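Local coordinates for protein leukotriene A-4 hydrolase (PDB 2XQ0) that cleaves di- and tripeptides as a zinc-dependent aminopeptidase of the M1 family and has low epoxide hydrolase activity in vitro, at residues D234-I247 and L289-L303. Numbering follows the deposited sequence.
Sequences DCQWEFENDVEKFI and LAHDRSNIDVIAHEL. Unlike the reference sequence in segment 289-303: Leu-289 (reference Ile). With ZN (zinc ion), chain C; BES (2-(3-amino-2-hydroxy-4-phenyl-butyrylamino)-4-methyl-pentanoic acid), chain B.
Arg-293 lays its guanidinium flat on the Trp-237 indole, a cation-pi stack with CZ 3.7 Å from the centroid of the six-membered ring. Asn-241 CB covers the opposite face of the guanidinium. The guanidinium also grips one atom side-on: NE and NH2 both donate to Trp-237 O, NH2 at 2.7 Å. A methionine in its place would probably leave Trp-237 O without both donors and the indole without its cation.

The carboxylate of Glu-238 gathers backbone N-H groups of the loop before helix 297-311. Its chain bends at chi2 (90°), which turns the carboxylate to the loop. Glu-238 OE1 takes His-291 N on its syn side at 2.9 Å. Glu-238 OE2 takes Ala-290 N (3.1 Å) and Arg-293 N (2.9 Å) from opposite faces of its plane. A water links OE2 to Asn-295 N.

Apolar side chains close the rest of the contact. Phe-239 CE1 meets Ile-299 CG1 at 3.8 Å, and Ile-296 CG2 lies at the ring's edge. Ala-300 CB sits over the Phe-246 ring, while Leu-303 CD2 reaches Phe-246 CB at 3.7 Å.

Helix 297-311 carries the HExxH motif: His-301 binds zinc and Glu-302 is the proton acceptor. Phe-239 and Ile-299 also pack on strand 264-266, and Phe-246 on helix 321-339.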
loop_
_atom_site.group_PDB
_atom_site.type_symbol
_atom_site.label_atom_id
_atom_site.label_comp_id
_atom_site.label_asym_id
_atom_site.label_seq_id
_atom_site.Cartn_x
_atom_site.Cartn_y
_atom_site.Cartn_z
ATOM N N ASP A 234 13.153 -18.820 -6.594
ATOM C CA ASP A 234 13.507 -17.464 -7.000
ATOM C C ASP A 234 13.178 -16.476 -5.876
ATOM O O ASP A 234 13.936 -15.535 -5.609
ATOM C CB ASP A 234 12.755 -17.047 -8.266
ATOM C CG ASP A 234 13.264 -17.747 -9.519
ATOM O OD1 ASP A 234 14.429 -18.180 -9.532
ATOM O OD2 ASP A 234 12.494 -17.860 -10.499
ATOM N N CYS A 235 12.032 -16.676 -5.236
ATOM C CA CYS A 235 11.593 -15.780 -4.164
ATOM C C CYS A 235 12.524 -15.908 -2.975
ATOM O O CYS A 235 12.916 -14.921 -2.374
ATOM C CB CYS A 235 10.172 -16.133 -3.741
ATOM S SG CYS A 235 8.946 -15.681 -4.975
ATOM N N GLN A 236 12.888 -17.142 -2.644
ATOM C CA GLN A 236 13.781 -17.381 -1.512
ATOM C C GLN A 236 15.103 -16.658 -1.705
ATOM O O GLN A 236 15.627 -16.015 -0.780
ATOM C CB GLN A 236 13.996 -18.884 -1.294
ATOM C CG GLN A 236 14.786 -19.216 -0.038
ATOM C CD GLN A 236 15.095 -20.692 0.080
ATOM O OE1 GLN A 236 15.114 -21.414 -0.912
ATOM N NE2 GLN A 236 15.329 -21.147 1.296
ATOM N N TRP A 237 15.647 -16.736 -2.914
ATOM C CA TRP A 237 16.930 -16.104 -3.165
ATOM C C TRP A 237 16.793 -14.589 -3.045
ATOM O O TRP A 237 17.683 -13.918 -2.550
ATOM C CB TRP A 237 17.471 -16.479 -4.554
ATOM C CG TRP A 237 18.824 -15.879 -4.818
ATOM C CD1 TRP A 237 20.037 -16.434 -4.522
ATOM C CD2 TRP A 237 19.097 -14.609 -5.421
ATOM N NE1 TRP A 237 21.051 -15.583 -4.903
ATOM C CE2 TRP A 237 20.500 -14.459 -5.465
ATOM C CE3 TRP A 237 18.293 -13.587 -5.939
ATOM C CZ2 TRP A 237 21.114 -13.323 -5.992
ATOM C CZ3 TRP A 237 18.904 -12.456 -6.462
ATOM C CH2 TRP A 237 20.305 -12.339 -6.488
ATOM N N GLU A 238 15.664 -14.053 -3.485
ATOM C CA GLU A 238 15.516 -12.601 -3.547
ATOM C C GLU A 238 15.476 -11.982 -2.150
ATOM O O GLU A 238 15.920 -10.852 -1.960
ATOM C CB GLU A 238 14.277 -12.201 -4.351
ATOM C CG GLU A 238 14.295 -10.758 -4.882
ATOM C CD GLU A 238 14.930 -10.648 -6.282
ATOM O OE1 GLU A 238 15.168 -11.696 -6.910
ATOM O OE2 GLU A 238 15.175 -9.516 -6.752
ATOM N N PHE A 239 14.984 -12.739 -1.168
ATOM C CA PHE A 239 14.701 -12.189 0.157
ATOM C C PHE A 239 15.660 -12.665 1.234
ATOM O O PHE A 239 15.794 -12.026 2.280
ATOM C CB PHE A 239 13.284 -12.579 0.598
ATOM C CG PHE A 239 12.196 -11.974 -0.240
ATOM C CD1 PHE A 239 12.254 -10.646 -0.626
ATOM C CD2 PHE A 239 11.096 -12.724 -0.609
ATOM C CE1 PHE A 239 11.243 -10.088 -1.396
ATOM C CE2 PHE A 239 10.086 -12.168 -1.366
ATOM C CZ PHE A 239 10.165 -10.852 -1.766
ATOM N N GLU A 240 16.295 -13.810 1.001
ATOM C CA GLU A 240 16.973 -14.526 2.096
ATOM C C GLU A 240 18.239 -13.833 2.567
ATOM O O GLU A 240 18.761 -14.167 3.631
ATOM C CB GLU A 240 17.346 -15.960 1.695
ATOM C CG GLU A 240 18.461 -16.010 0.672
ATOM C CD GLU A 240 18.734 -17.422 0.128
ATOM O OE1 GLU A 240 18.235 -18.429 0.690
ATOM O OE2 GLU A 240 19.455 -17.518 -0.879
ATOM N N ASN A 241 18.752 -12.903 1.768
ATOM C CA ASN A 241 20.013 -12.250 2.102
ATOM C C ASN A 241 19.777 -10.966 2.868
ATOM O O ASN A 241 20.713 -10.372 3.368
ATOM C CB ASN A 241 20.817 -11.930 0.842
ATOM C CG ASN A 241 22.111 -11.167 1.141
ATOM O OD1 ASN A 241 23.065 -11.728 1.689
ATOM N ND2 ASN A 241 22.149 -9.885 0.768
ATOM N N ASP A 242 18.522 -10.539 2.976
ATOM C CA ASP A 242 18.265 -9.173 3.394
ATOM C C ASP A 242 17.153 -8.981 4.419
ATOM O O ASP A 242 17.154 -7.975 5.109
ATOM C CB ASP A 242 17.975 -8.301 2.166
ATOM C CG ASP A 242 19.234 -7.950 1.387
ATOM O OD1 ASP A 242 19.893 -6.951 1.758
ATOM O OD2 ASP A 242 19.569 -8.667 0.408
ATOM N N VAL A 243 16.195 -9.906 4.494
ATOM C CA VAL A 243 15.032 -9.678 5.356
ATOM C C VAL A 243 15.434 -9.590 6.834
ATOM O O VAL A 243 14.967 -8.713 7.540
ATOM C CB VAL A 243 13.834 -10.679 5.118
ATOM C CG1 VAL A 243 14.259 -12.115 5.282
ATOM C CG2 VAL A 243 12.658 -10.362 6.067
ATOM N N GLU A 244 16.319 -10.460 7.312
ATOM C CA GLU A 244 16.635 -10.370 8.732
ATOM C C GLU A 244 17.389 -9.083 9.038
ATOM O O GLU A 244 17.175 -8.469 10.074
ATOM C CB GLU A 244 17.367 -11.599 9.255
ATOM C CG GLU A 244 17.756 -11.493 10.715
ATOM C CD GLU A 244 16.575 -11.588 11.675
ATOM O OE1 GLU A 244 15.443 -11.896 11.238
ATOM O OE2 GLU A 244 16.790 -11.359 12.886
ATOM N N LYS A 245 18.241 -8.659 8.116
ATOM C CA LYS A 245 18.940 -7.389 8.254
ATOM C C LYS A 245 17.964 -6.211 8.365
ATOM O O LYS A 245 18.152 -5.329 9.195
ATOM C CB LYS A 245 19.909 -7.200 7.084
ATOM C CG LYS A 245 20.605 -5.855 7.025
ATOM C CD LYS A 245 21.711 -5.880 5.975
ATOM C CE LYS A 245 21.177 -6.324 4.620
ATOM N NZ LYS A 245 22.256 -6.882 3.732
ATOM N N PHE A 246 16.921 -6.193 7.531
ATOM C CA PHE A 246 15.886 -5.173 7.644
ATOM C C PHE A 246 15.213 -5.213 9.012
ATOM O O PHE A 246 14.992 -4.169 9.654
ATOM C CB PHE A 246 14.806 -5.356 6.579
ATOM C CG PHE A 246 15.209 -4.898 5.215
ATOM C CD1 PHE A 246 16.331 -4.128 5.026
ATOM C CD2 PHE A 246 14.449 -5.253 4.105
ATOM C CE1 PHE A 246 16.699 -3.711 3.746
ATOM C CE2 PHE A 246 14.811 -4.841 2.828
ATOM C CZ PHE A 246 15.938 -4.067 2.653
ATOM N N ILE A 247 14.855 -6.407 9.467
ATOM C CA ILE A 247 14.152 -6.465 10.739
ATOM C C ILE A 247 15.020 -5.883 11.843
ATOM O O ILE A 247 14.571 -5.018 12.590
ATOM C CB ILE A 247 13.669 -7.873 11.122
ATOM C CG1 ILE A 247 12.743 -8.432 10.049
ATOM C CG2 ILE A 247 12.876 -7.797 12.445
ATOM C CD1 ILE A 247 12.286 -9.846 10.332
ATOM N N LEU A 289 10.289 -9.553 -7.674
ATOM C CA LEU A 289 11.376 -10.438 -8.047
ATOM C C LEU A 289 12.058 -9.976 -9.324
ATOM O O LEU A 289 11.485 -10.057 -10.416
ATOM C CB LEU A 289 10.890 -11.874 -8.212
ATOM C CG LEU A 289 10.979 -12.675 -6.920
ATOM C CD1 LEU A 289 10.015 -12.109 -5.879
ATOM C CD2 LEU A 289 10.703 -14.134 -7.208
ATOM N N ALA A 290 13.299 -9.521 -9.176
ATOM C CA ALA A 290 14.065 -8.997 -10.292
ATOM C C ALA A 290 15.314 -9.843 -10.548
ATOM O O ALA A 290 16.041 -9.621 -11.519
ATOM C CB ALA A 290 14.442 -7.550 -10.023
ATOM N N HIS A 291 15.558 -10.811 -9.671
ATOM C CA HIS A 291 16.703 -11.719 -9.799
ATOM C C HIS A 291 18.044 -11.087 -9.434
ATOM O O HIS A 291 19.082 -11.730 -9.558
ATOM C CB HIS A 291 16.768 -12.363 -11.197
ATOM C CG HIS A 291 15.563 -13.189 -11.533
ATOM N ND1 HIS A 291 14.485 -12.686 -12.233
ATOM C CD2 HIS A 291 15.252 -14.472 -11.237
ATOM C CE1 HIS A 291 13.568 -13.628 -12.364
ATOM N NE2 HIS A 291 14.006 -14.721 -11.767
ATOM N N ASP A 292 18.022 -9.844 -8.969
ATOM C CA ASP A 292 19.251 -9.183 -8.525
ATOM C C ASP A 292 19.102 -8.517 -7.157
ATOM O O ASP A 292 20.081 -8.027 -6.588
ATOM C CB ASP A 292 19.700 -8.148 -9.554
ATOM C CG ASP A 292 18.671 -7.062 -9.767
ATOM O OD1 ASP A 292 17.652 -7.058 -9.045
ATOM O OD2 ASP A 292 18.878 -6.211 -10.656
ATOM N N ARG A 293 17.872 -8.497 -6.645
ATOM C CA ARG A 293 17.553 -7.891 -5.351
ATOM C C ARG A 293 17.417 -6.368 -5.366
ATOM O O ARG A 293 17.682 -5.716 -4.358
ATOM C CB ARG A 293 18.551 -8.327 -4.280
ATOM C CG ARG A 293 18.482 -9.800 -3.994
ATOM C CD ARG A 293 19.669 -10.293 -3.204
ATOM N NE ARG A 293 19.544 -11.717 -2.915
ATOM C CZ ARG A 293 20.537 -12.476 -2.468
ATOM N NH1 ARG A 293 21.743 -11.952 -2.279
ATOM N NH2 ARG A 293 20.332 -13.760 -2.219
ATOM N N SER A 294 16.958 -5.815 -6.488
ATOM C CA SER A 294 16.816 -4.365 -6.654
ATOM C C SER A 294 15.615 -3.737 -5.958
ATOM O O SER A 294 15.679 -2.577 -5.544
ATOM C CB SER A 294 16.724 -4.014 -8.138
ATOM O OG SER A 294 17.770 -4.606 -8.876
ATOM N N ASN A 295 14.522 -4.489 -5.835
ATOM C CA ASN A 295 13.238 -3.920 -5.444
ATOM C C ASN A 295 12.789 -4.162 -4.010
ATOM O O ASN A 295 11.605 -4.022 -3.699
ATOM C CB ASN A 295 12.139 -4.447 -6.363
ATOM C CG ASN A 295 12.330 -4.018 -7.782
ATOM O OD1 ASN A 295 13.005 -3.018 -8.048
ATOM N ND2 ASN A 295 11.743 -4.769 -8.716
ATOM N N ILE A 296 13.705 -4.524 -3.132
ATOM C CA ILE A 296 13.273 -5.018 -1.827
ATOM C C ILE A 296 12.820 -3.953 -0.812
ATOM O O ILE A 296 12.284 -4.292 0.249
ATOM C CB ILE A 296 14.315 -5.968 -1.216
ATOM C CG1 ILE A 296 15.708 -5.361 -1.314
ATOM C CG2 ILE A 296 14.280 -7.319 -1.931
ATOM C CD1 ILE A 296 16.791 -6.317 -0.917
ATOM N N ASP A 297 12.983 -2.673 -1.146
ATOM C CA ASP A 297 12.607 -1.627 -0.221
ATOM C C ASP A 297 11.091 -1.688 0.025
ATOM O O ASP A 297 10.605 -1.301 1.091
ATOM C CB ASP A 297 13.055 -0.279 -0.761
ATOM C CG ASP A 297 14.495 -0.314 -1.261
ATOM O OD1 ASP A 297 15.219 -1.286 -0.929
ATOM O OD2 ASP A 297 14.899 0.619 -1.992
ATOM N N VAL A 298 10.346 -2.201 -0.946
ATOM C CA VAL A 298 8.925 -2.418 -0.725
ATOM C C VAL A 298 8.739 -3.297 0.504
ATOM O O VAL A 298 7.700 -3.231 1.177
ATOM C CB VAL A 298 8.226 -3.083 -1.929
ATOM C CG1 VAL A 298 6.761 -3.390 -1.586
ATOM C CG2 VAL A 298 8.320 -2.184 -3.168
ATOM N N ILE A 299 9.734 -4.140 0.781
ATOM C CA ILE A 299 9.688 -4.953 1.992
ATOM C C ILE A 299 10.060 -4.136 3.254
ATOM O O ILE A 299 9.495 -4.352 4.302
ATOM C CB ILE A 299 10.532 -6.239 1.894
ATOM C CG1 ILE A 299 10.112 -7.083 0.683
ATOM C CG2 ILE A 299 10.323 -7.078 3.143
ATOM C CD1 ILE A 299 8.697 -7.668 0.817
ATOM N N ALA A 300 11.005 -3.205 3.153
ATOM C CA ALA A 300 11.261 -2.288 4.264
ATOM C C ALA A 300 10.008 -1.483 4.591
ATOM O O ALA A 300 9.746 -1.165 5.750
ATOM C CB ALA A 300 12.407 -1.372 3.935
ATOM N N HIS A 301 9.243 -1.134 3.558
ATOM C CA HIS A 301 7.969 -0.446 3.738
ATOM C C HIS A 301 6.962 -1.276 4.533
ATOM O O HIS A 301 6.506 -0.853 5.572
ATOM C CB HIS A 301 7.364 -0.033 2.392
ATOM C CG HIS A 301 6.158 0.846 2.537
ATOM N ND1 HIS A 301 6.242 2.218 2.592
ATOM C CD2 HIS A 301 4.848 0.540 2.696
ATOM C CE1 HIS A 301 5.029 2.726 2.762
ATOM N NE2 HIS A 301 4.168 1.727 2.832
ATOM N N GLU A 302 6.610 -2.460 4.041
ATOM C CA GLU A 302 5.640 -3.295 4.743
ATOM C C GLU A 302 6.149 -3.648 6.134
ATOM O O GLU A 302 5.374 -3.771 7.075
ATOM C CB GLU A 302 5.385 -4.598 3.989
ATOM C CG GLU A 302 5.080 -4.436 2.502
ATOM C CD GLU A 302 3.895 -3.546 2.247
ATOM O OE1 GLU A 302 3.771 -3.049 1.107
ATOM O OE2 GLU A 302 3.095 -3.329 3.186
ATOM N N LEU A 303 7.459 -3.830 6.265
ATOM C CA LEU A 303 8.027 -4.139 7.570
ATOM C C LEU A 303 7.829 -2.987 8.553
ATOM O O LEU A 303 7.525 -3.216 9.713
ATOM C CB LEU A 303 9.522 -4.390 7.441
ATOM C CG LEU A 303 10.284 -4.464 8.769
ATOM C CD1 LEU A 303 9.816 -5.670 9.567
ATOM C CD2 LEU A 303 11.780 -4.556 8.480
HETATM ZN ZN ZN C . 2.044 1.467 3.368
HETATM N N2 BES B . -1.483 -1.182 2.382
HETATM C C1 BES B . -0.781 -0.224 1.554
HETATM C C6 BES B . -1.422 -0.156 0.167
HETATM C C7 BES B . -2.842 0.354 0.275
HETATM C C8 BES B . -3.116 1.475 1.050
HETATM C C12 BES B . -3.876 -0.305 -0.383
HETATM C C9 BES B . -4.420 1.944 1.158
HETATM C C11 BES B . -5.182 0.165 -0.273
HETATM C C10 BES B . -5.455 1.291 0.497
HETATM C C2 BES B . 0.705 -0.584 1.429
HETATM O O2 BES B . 1.403 -0.696 2.678
HETATM C C3 BES B . 1.344 0.476 0.596
HETATM O O3 BES B . 1.537 1.613 1.035
HETATM N N1 BES B . 1.618 0.011 -0.616
HETATM C C4 BES B . 2.232 0.708 -1.727
HETATM C C13 BES B . 3.696 0.294 -1.636
HETATM C C14 BES B . 4.647 1.482 -1.620
HETATM C C15 BES B . 5.983 1.075 -1.009
HETATM C C16 BES B . 4.052 2.683 -0.888
HETATM C C5 BES B . 1.636 0.126 -2.977
HETATM O O1 BES B . 1.600 0.824 -4.014
HETATM O O4 BES B . 1.188 -1.048 -2.929
HETATM O O HOH W 1 14.337 -7.218 -5.983
HETATM O O HOH W 2 21.930 -15.906 -1.108
#